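Local coordinates for protein putative enoyl-CoA hydratase/isomerase (Mycobacterium abscessus, PDB 4MI2) that probably isomerises a CoA thioester as a trimeric crotonase-like enzyme, perhaps in phenylacetate degradation, at residues Asp24-Glu27 / Ala28-Leu32; Ala165-Met168 / Phe169-Asp173; Asp173-Ala177 / Pro178-Thr182; Ala196-Ala199 / Asn200-Gly204. One frame throughout, in Å; residues are numbered along the deposited sequence.

All four contacts are local, yet their chemistry follows their place in the crotonase-like fold. Contact 1 folds the loop between strand 18-23 and helix 34-49 by backbone bonds together with the side chains of Arg25 and Asn30, away from the other subunits. Contacts 2 and 3 are neighbours, their centres about 13 Å apart, and share Asp173: one finishes helix 162-171, the other starts helix 177-183 with a carboxylate cap. Contact 4 lies mid-helix in 195-207 and is mostly backbone bonding, with alanines against the main sheet. Each mixes buried and exposed residues; contact 2 buries most, with helix 152-160 and a second subunit as neighbours.

Contact 1. Residues Asp24-Glu27 / Ala28-Leu32; sequences DRPE and ASNAL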
# COMPACT_ATOMS: atom_id res chain seq x y z
N ASP B 24 4.58 28.79 15.67
CA ASP B 24 5.05 29.55 16.83
C ASP B 24 3.89 30.16 17.61
O ASP B 24 3.84 31.36 17.87
CB ASP B 24 6.03 30.63 16.36
CG ASP B 24 6.95 31.13 17.47
OD1 ASP B 24 7.06 30.50 18.55
OD2 ASP B 24 7.59 32.17 17.24
N ARG B 25 2.96 29.30 18.00
CA ARG B 25 1.89 29.65 18.90
C ARG B 25 1.90 28.63 20.05
O ARG B 25 0.90 27.96 20.31
CB ARG B 25 0.56 29.63 18.13
CG ARG B 25 -0.55 30.40 18.81
CD ARG B 25 -1.90 30.15 18.15
NE ARG B 25 -2.99 30.72 18.95
CZ ARG B 25 -4.25 30.30 18.95
NH1 ARG B 25 -4.64 29.29 18.17
NH2 ARG B 25 -5.14 30.90 19.73
N PRO B 26 3.06 28.51 20.74
CA PRO B 26 3.23 27.47 21.76
C PRO B 26 2.20 27.52 22.89
O PRO B 26 1.85 26.48 23.44
CB PRO B 26 4.63 27.73 22.32
CG PRO B 26 4.93 29.15 21.96
CD PRO B 26 4.24 29.38 20.65
N GLU B 27 1.73 28.72 23.21
CA GLU B 27 0.75 28.93 24.28
C GLU B 27 -0.58 28.21 24.00
O GLU B 27 -1.33 27.91 24.93
CB GLU B 27 0.51 30.44 24.54
CG GLU B 27 -0.20 31.23 23.43
CD GLU B 27 0.72 31.79 22.34
OE1 GLU B 27 1.86 31.28 22.17
OE2 GLU B 27 0.30 32.73 21.63
N ALA B 28 -0.86 27.93 22.73
CA ALA B 28 -2.08 27.21 22.34
C ALA B 28 -1.78 25.84 21.74
O ALA B 28 -2.62 25.28 21.03
CB ALA B 28 -2.87 28.06 21.36
N SER B 29 -0.60 25.29 22.03
CA SER B 29 -0.11 24.05 21.41
C SER B 29 -0.16 24.10 19.86
O SER B 29 -0.41 23.10 19.20
CB SER B 29 -0.86 22.83 21.96
OG SER B 29 -0.58 22.64 23.33
N ASN B 30 0.07 25.30 19.33
CA ASN B 30 0.05 25.58 17.89
C ASN B 30 -1.29 25.28 17.20
O ASN B 30 -1.35 24.95 16.00
CB ASN B 30 1.23 24.88 17.20
CG ASN B 30 2.56 25.34 17.76
OD1 ASN B 30 2.84 26.55 17.81
ND2 ASN B 30 3.38 24.39 18.19
N ALA B 31 -2.37 25.43 17.97
CA ALA B 31 -3.72 25.29 17.44
C ALA B 31 -3.90 26.30 16.32
O ALA B 31 -3.48 27.45 16.45
CB ALA B 31 -4.77 25.52 18.52
N LEU B 32 -4.51 25.87 15.22
CA LEU B 32 -4.55 26.68 14.00
C LEU B 32 -5.77 27.60 13.98
O LEU B 32 -6.88 27.15 13.72
CB LEU B 32 -4.55 25.77 12.77
CG LEU B 32 -3.38 24.79 12.71
CD1 LEU B 32 -3.56 23.84 11.55
CD2 LEU B 32 -2.04 25.52 12.61
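Arg25 and Asn30 tie this loop together from two directions, the one with its long side chain and the other with a short amide. The compact part lies around the Arg25 backbone. Its N-H reaches Asn30 OD1, with Arg25 N 2.8 Å from that oxygen and almost in line with the amide C=O (169°), while its carbonyl oxygen is gripped twice: Ala28 N and Asn30 N, each 3.0 Å from Arg25 O, arrive from opposite faces of the carbonyl plane. A type I' turn from Ala28 to Ala31 supplies these donors. The Arg25 side chain leaves with CG anti to its N (chi1 -161°) and runs extended to NE, which carries the guanidinium across the turn. There Ala28 CB sits over the centre of one face, 3.5 Å above the plane, and Arg25 NH1 bonds Ala31 O at 2.8 Å, in the guanidinium plane but above the carbonyl plane. Pro26 and Glu27, by contrast, form the solvent side: both are exposed and point their side chains away, though this side is also bonded to the turn, by Ser29 N to Pro26 O. Asn30 is buried, and its ND2 donates to the carbonyls of Ala61 and Asn64, so both ends of the amide are used. Arg25 NH1 also forms a salt bridge with Asp70. A carbonyl and a carboxylate thus share one guanidinium nitrogen, which probably steadies the positive charge and fixes how the group is turned.

Contact 2. Residues Ala165-Met168 / Phe169-Asp173; sequences ATAM and FLLGD
Leu170 lies alongside Thr166, one helical turn back, and the two side chains point the same way near the end of helix 162-171. Followed outward, Leu170 CB rests 3.2 Å from Thr166 O, the carbonyl that also accepts Leu170 N. Leu170 CG comes next, 3.4 Å from Thr166 O, with Thr166 CG2 beside it. At the tip, Leu170 CD1 packs on Thr166 CG2 at 3.6 Å. The threonine torsion explains the pairing: chi1 of -65° sets OG1 beside the backbone N, where it bonds Ala162 O, and leaves the methyl CG2 anti to that N, reaching forward along the helix. Leu170 and Thr166 also pack against Phe214 and Leu221 of the second subunit, so this ridge belongs to the trimer interface. Phe169 leans its CD2 toward Ala165 O, at 3.4 Å, and packs both on Leu156 of helix 152-160 and on Val217 of the second subunit. The regular bonding runs as far as Leu171 N to Ala167 O, at 2.8 Å. At Gly172 phi turns positive (73°), and its N makes a weak bond to Met168 O. A water donates to Met168 O at 2.9 Å and to Asp173 O. Met168 lays CG and CE near Asp173 O as well. Beyond the last full helical bond, Met168 O thus receives a weak bond from Gly172 N and one from a water, so hydration probably helps to satisfy the helix end.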
# COMPACT_ATOMS: atom_id res chain seq x y z
N ALA B 165 -5.29 2.64 9.25
CA ALA B 165 -5.92 3.94 9.04
C ALA B 165 -7.41 3.89 9.38
O ALA B 165 -7.95 4.82 9.99
CB ALA B 165 -5.70 4.42 7.62
N THR B 166 -8.07 2.80 9.01
CA THR B 166 -9.50 2.62 9.32
C THR B 166 -9.74 2.50 10.84
O THR B 166 -10.69 3.09 11.36
CB THR B 166 -10.11 1.42 8.54
OG1 THR B 166 -10.08 1.71 7.15
CG2 THR B 166 -11.56 1.16 8.94
N ALA B 167 -8.89 1.79 11.55
CA ALA B 167 -9.01 1.72 13.00
C ALA B 167 -8.78 3.09 13.62
O ALA B 167 -9.54 3.50 14.49
CB ALA B 167 -8.06 0.69 13.59
N MET B 168 -7.75 3.80 13.18
CA MET B 168 -7.48 5.13 13.73
C MET B 168 -8.68 6.06 13.57
O MET B 168 -9.07 6.73 14.51
CB MET B 168 -6.23 5.77 13.10
CG MET B 168 -4.92 5.16 13.60
SD MET B 168 -3.44 6.04 13.09
CE MET B 168 -3.64 7.58 13.99
N PHE B 169 -9.26 6.08 12.37
CA PHE B 169 -10.41 6.95 12.10
C PHE B 169 -11.66 6.51 12.84
O PHE B 169 -12.32 7.34 13.47
CB PHE B 169 -10.71 7.03 10.59
CG PHE B 169 -9.97 8.12 9.87
CD1 PHE B 169 -10.27 9.46 10.11
CD2 PHE B 169 -9.01 7.83 8.91
CE1 PHE B 169 -9.61 10.47 9.43
CE2 PHE B 169 -8.35 8.83 8.24
CZ PHE B 169 -8.65 10.16 8.50
N LEU B 170 -11.98 5.21 12.76
CA LEU B 170 -13.24 4.71 13.32
C LEU B 170 -13.21 4.49 14.85
O LEU B 170 -14.20 4.77 15.52
CB LEU B 170 -13.67 3.42 12.61
CG LEU B 170 -14.03 3.47 11.13
CD1 LEU B 170 -14.57 2.12 10.70
CD2 LEU B 170 -15.05 4.56 10.81
N LEU B 171 -12.11 3.99 15.39
CA LEU B 171 -12.03 3.70 16.83
C LEU B 171 -11.36 4.80 17.66
O LEU B 171 -11.41 4.76 18.88
CB LEU B 171 -11.33 2.36 17.08
CG LEU B 171 -11.99 1.16 16.39
CD1 LEU B 171 -11.13 -0.09 16.54
CD2 LEU B 171 -13.39 0.93 16.93
N GLY B 172 -10.73 5.76 16.99
CA GLY B 172 -10.06 6.85 17.68
C GLY B 172 -8.76 6.42 18.34
O GLY B 172 -8.29 7.08 19.25
N ASP B 173 -8.18 5.33 17.86
CA ASP B 173 -6.91 4.84 18.38
C ASP B 173 -5.81 5.89 18.21
O ASP B 173 -5.53 6.33 17.10
CB ASP B 173 -6.49 3.55 17.66
CG ASP B 173 -7.36 2.36 18.02
OD1 ASP B 173 -8.27 2.48 18.87
OD2 ASP B 173 -7.11 1.28 17.44
O HOH W 1 -6.97 8.27 15.76

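Contact 3. Residues Asp173-Ala177 / Pro178-Thr182; sequences DTIDA and PTAHT
Two side chains take up the position between backbone N and carbonyl carbon here, Ile175 through CG1 (chi1 61°) and Asp176 through CG (chi1 67°); the torsion brings Asp176 OD1 to Thr179 and, in Ile175, helps to carry CD1 to Ala180. For Asp176 the result is a capping bond. Asp176 OD1 accepts Thr179 N at 3.2 Å, nearly along the C-O axis, and Thr179 OG1 at 2.8 Å from the syn side, but tilted out of the carboxylate plane; the two donors approach opposite faces of that plane. One oxygen therefore holds both the main chain and the hydroxyl of the same threonine. A water completes the corner, accepting from Asp176 N and donating to Thr179 OG1 at 2.7 Å. Pro178 packs beside the carboxylate, Pro178 CD 3.4 Å from Asp176 OD1, and its ring crosses the aspartate side chain at about a right angle. Backbone bonding takes over with Ala180 N to Asp176 O, at 2.9 Å. The inner side is apolar: Ile175 CD1 presses on Ala180 CB at 3.7 Å, and both side chains also touch Phe137 of strand 136-138 and Leu185. Further along, Thr182 OG1 donates to Pro178 O, the carbonyl that already accepts Thr182 N. The exposed carboxylate would be expected to interact favourably with the positive end of the helix dipole. This is an Asp N-cap, with proline two residues after it, joining the short, weakly bonded strand 175-176 to helix 177-183.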
# COMPACT_ATOMS: atom_id res chain seq x y z
N ASP B 173 -8.18 5.33 17.86
CA ASP B 173 -6.91 4.84 18.38
C ASP B 173 -5.81 5.89 18.21
O ASP B 173 -5.53 6.33 17.10
CB ASP B 173 -6.49 3.55 17.66
CG ASP B 173 -7.36 2.36 18.02
OD1 ASP B 173 -8.27 2.48 18.87
OD2 ASP B 173 -7.11 1.28 17.44
N THR B 174 -5.21 6.29 19.33
CA THR B 174 -4.08 7.21 19.33
C THR B 174 -2.79 6.41 19.50
O THR B 174 -2.71 5.56 20.39
CB THR B 174 -4.20 8.21 20.48
OG1 THR B 174 -5.33 9.06 20.23
CG2 THR B 174 -2.95 9.08 20.60
N ILE B 175 -1.79 6.67 18.66
CA ILE B 175 -0.55 5.91 18.73
C ILE B 175 0.65 6.73 19.18
O ILE B 175 0.71 7.95 18.99
CB ILE B 175 -0.24 5.21 17.40
CG1 ILE B 175 -0.05 6.22 16.28
CG2 ILE B 175 -1.34 4.22 17.07
CD1 ILE B 175 0.73 5.69 15.10
N ASP B 176 1.61 6.04 19.78
CA ASP B 176 2.84 6.67 20.24
C ASP B 176 3.95 6.49 19.22
O ASP B 176 3.77 5.84 18.19
CB ASP B 176 3.23 6.17 21.63
CG ASP B 176 3.63 4.69 21.65
OD1 ASP B 176 3.79 4.06 20.58
OD2 ASP B 176 3.81 4.17 22.78
N ALA B 177 5.11 7.07 19.50
CA ALA B 177 6.19 7.15 18.52
C ALA B 177 6.70 5.79 18.04
O ALA B 177 6.87 5.58 16.84
CB ALA B 177 7.33 8.01 19.06
N PRO B 178 6.96 4.85 18.97
CA PRO B 178 7.45 3.54 18.49
C PRO B 178 6.43 2.76 17.64
O PRO B 178 6.82 2.11 16.66
CB PRO B 178 7.81 2.78 19.78
CG PRO B 178 7.27 3.60 20.92
CD PRO B 178 7.05 5.00 20.43
N THR B 179 5.15 2.81 17.99
CA THR B 179 4.12 2.25 17.13
C THR B 179 4.12 2.94 15.76
O THR B 179 4.08 2.28 14.72
CB THR B 179 2.72 2.40 17.76
OG1 THR B 179 2.74 1.88 19.09
CG2 THR B 179 1.67 1.64 16.94
N ALA B 180 4.18 4.27 15.76
CA ALA B 180 4.26 5.06 14.54
C ALA B 180 5.45 4.65 13.68
O ALA B 180 5.35 4.58 12.46
CB ALA B 180 4.33 6.54 14.87
N HIS B 181 6.58 4.41 14.33
CA HIS B 181 7.78 3.96 13.64
C HIS B 181 7.57 2.58 13.01
O HIS B 181 7.81 2.39 11.82
CB HIS B 181 8.98 3.94 14.58
CG HIS B 181 10.29 3.82 13.87
ND1 HIS B 181 11.12 2.72 14.02
CD2 HIS B 181 10.90 4.63 12.98
CE1 HIS B 181 12.19 2.89 13.26
NE2 HIS B 181 12.08 4.03 12.62
N THR B 182 7.12 1.62 13.80
CA THR B 182 6.87 0.28 13.26
C THR B 182 5.88 0.31 12.10
O THR B 182 6.08 -0.38 11.10
CB THR B 182 6.35 -0.68 14.36
OG1 THR B 182 7.21 -0.63 15.50
CG2 THR B 182 6.28 -2.11 13.84
O HOH W 2 0.61 3.20 20.09

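Contact 4. Residues Ala196-Ala199 / Asn200-Gly204; sequences ADVA and NSVAG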
# COMPACT_ATOMS: atom_id res chain seq x y z
N ALA B 196 13.77 18.57 15.96
CA ALA B 196 14.11 19.72 15.13
C ALA B 196 15.60 19.73 14.77
O ALA B 196 15.96 20.02 13.63
CB ALA B 196 13.69 21.03 15.81
N ASP B 197 16.46 19.40 15.73
CA ASP B 197 17.90 19.34 15.44
C ASP B 197 18.18 18.33 14.33
O ASP B 197 18.88 18.64 13.37
CB ASP B 197 18.72 18.96 16.68
CG ASP B 197 18.75 20.07 17.73
OD1 ASP B 197 18.51 21.26 17.39
OD2 ASP B 197 19.03 19.74 18.90
N VAL B 198 17.61 17.14 14.47
CA VAL B 198 17.84 16.07 13.49
C VAL B 198 17.22 16.44 12.14
O VAL B 198 17.85 16.27 11.09
CB VAL B 198 17.33 14.72 13.99
CG1 VAL B 198 17.42 13.65 12.91
CG2 VAL B 198 18.11 14.31 15.23
N ALA B 199 16.00 16.97 12.18
CA ALA B 199 15.33 17.42 10.96
C ALA B 199 16.15 18.48 10.20
O ALA B 199 16.27 18.42 8.97
CB ALA B 199 13.95 17.96 11.28
N ASN B 200 16.71 19.43 10.94
CA ASN B 200 17.58 20.46 10.37
C ASN B 200 18.82 19.87 9.74
O ASN B 200 19.23 20.33 8.67
CB ASN B 200 17.97 21.51 11.42
CG ASN B 200 16.84 22.46 11.77
OD1 ASN B 200 15.90 22.63 10.99
ND2 ASN B 200 16.92 23.07 12.93
N SER B 201 19.41 18.85 10.37
CA SER B 201 20.59 18.20 9.79
C SER B 201 20.22 17.47 8.51
O SER B 201 20.93 17.58 7.52
CB SER B 201 21.23 17.21 10.77
OG SER B 201 21.53 17.86 11.99
N VAL B 202 19.11 16.74 8.55
CA VAL B 202 18.63 16.02 7.38
C VAL B 202 18.32 17.00 6.25
O VAL B 202 18.78 16.80 5.13
CB VAL B 202 17.39 15.15 7.71
CG1 VAL B 202 16.71 14.63 6.45
CG2 VAL B 202 17.79 13.98 8.60
N ALA B 203 17.56 18.05 6.55
CA ALA B 203 17.23 19.08 5.56
C ALA B 203 18.47 19.75 4.98
O ALA B 203 18.52 20.03 3.79
CB ALA B 203 16.32 20.14 6.18
N GLY B 204 19.47 20.00 5.83
CA GLY B 204 20.73 20.60 5.39
C GLY B 204 21.48 19.70 4.41
O GLY B 204 21.98 20.18 3.40
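Asn200 N bonds back to Ala196 O at 2.9 Å, one rung in an unbroken alpha-helical ladder within helix 195-207, which packs on the main sheet of the crotonase-like fold. The Asn200 side chain folds back over the same carbonyl, Asn200 CG 3.2 Å from Ala196 O, although the amide nitrogen is badly angled for a bond there. Its flank touches Val57 of strand 55-60. Ser201 comes next, on the exposed side. Its N bonds Asp197 O in the usual way, and the hydroxyl joins in. At chi1 -55° OG stands beside the backbone N and is turned back along the helix, so that a single carbonyl receives both donors. Val202 follows, Val202 N to Val198 O at 2.9 Å. Val202 CG2 is 3.4 Å from Val198 O and 4.3 Å from Val198 CG1, the latter a looser apolar pairing one turn apart. Val202 also packs on Val108 of strand 107-111 and on Leu171 of the third subunit. Ala203 N bonds Ala199 O at 2.8 Å. These two buried alanines line the inner face, both touching Val57 and Val108, and small side chains here are consistent with close packing of the helix on the strands. Gly204 N carries the ladder on to Asn200 O. The serine supplies the added polar link: Ser201 OG sits 3.1 Å from Asp197 O and approaches from the face of the carbonyl plane opposite to Ser201 N.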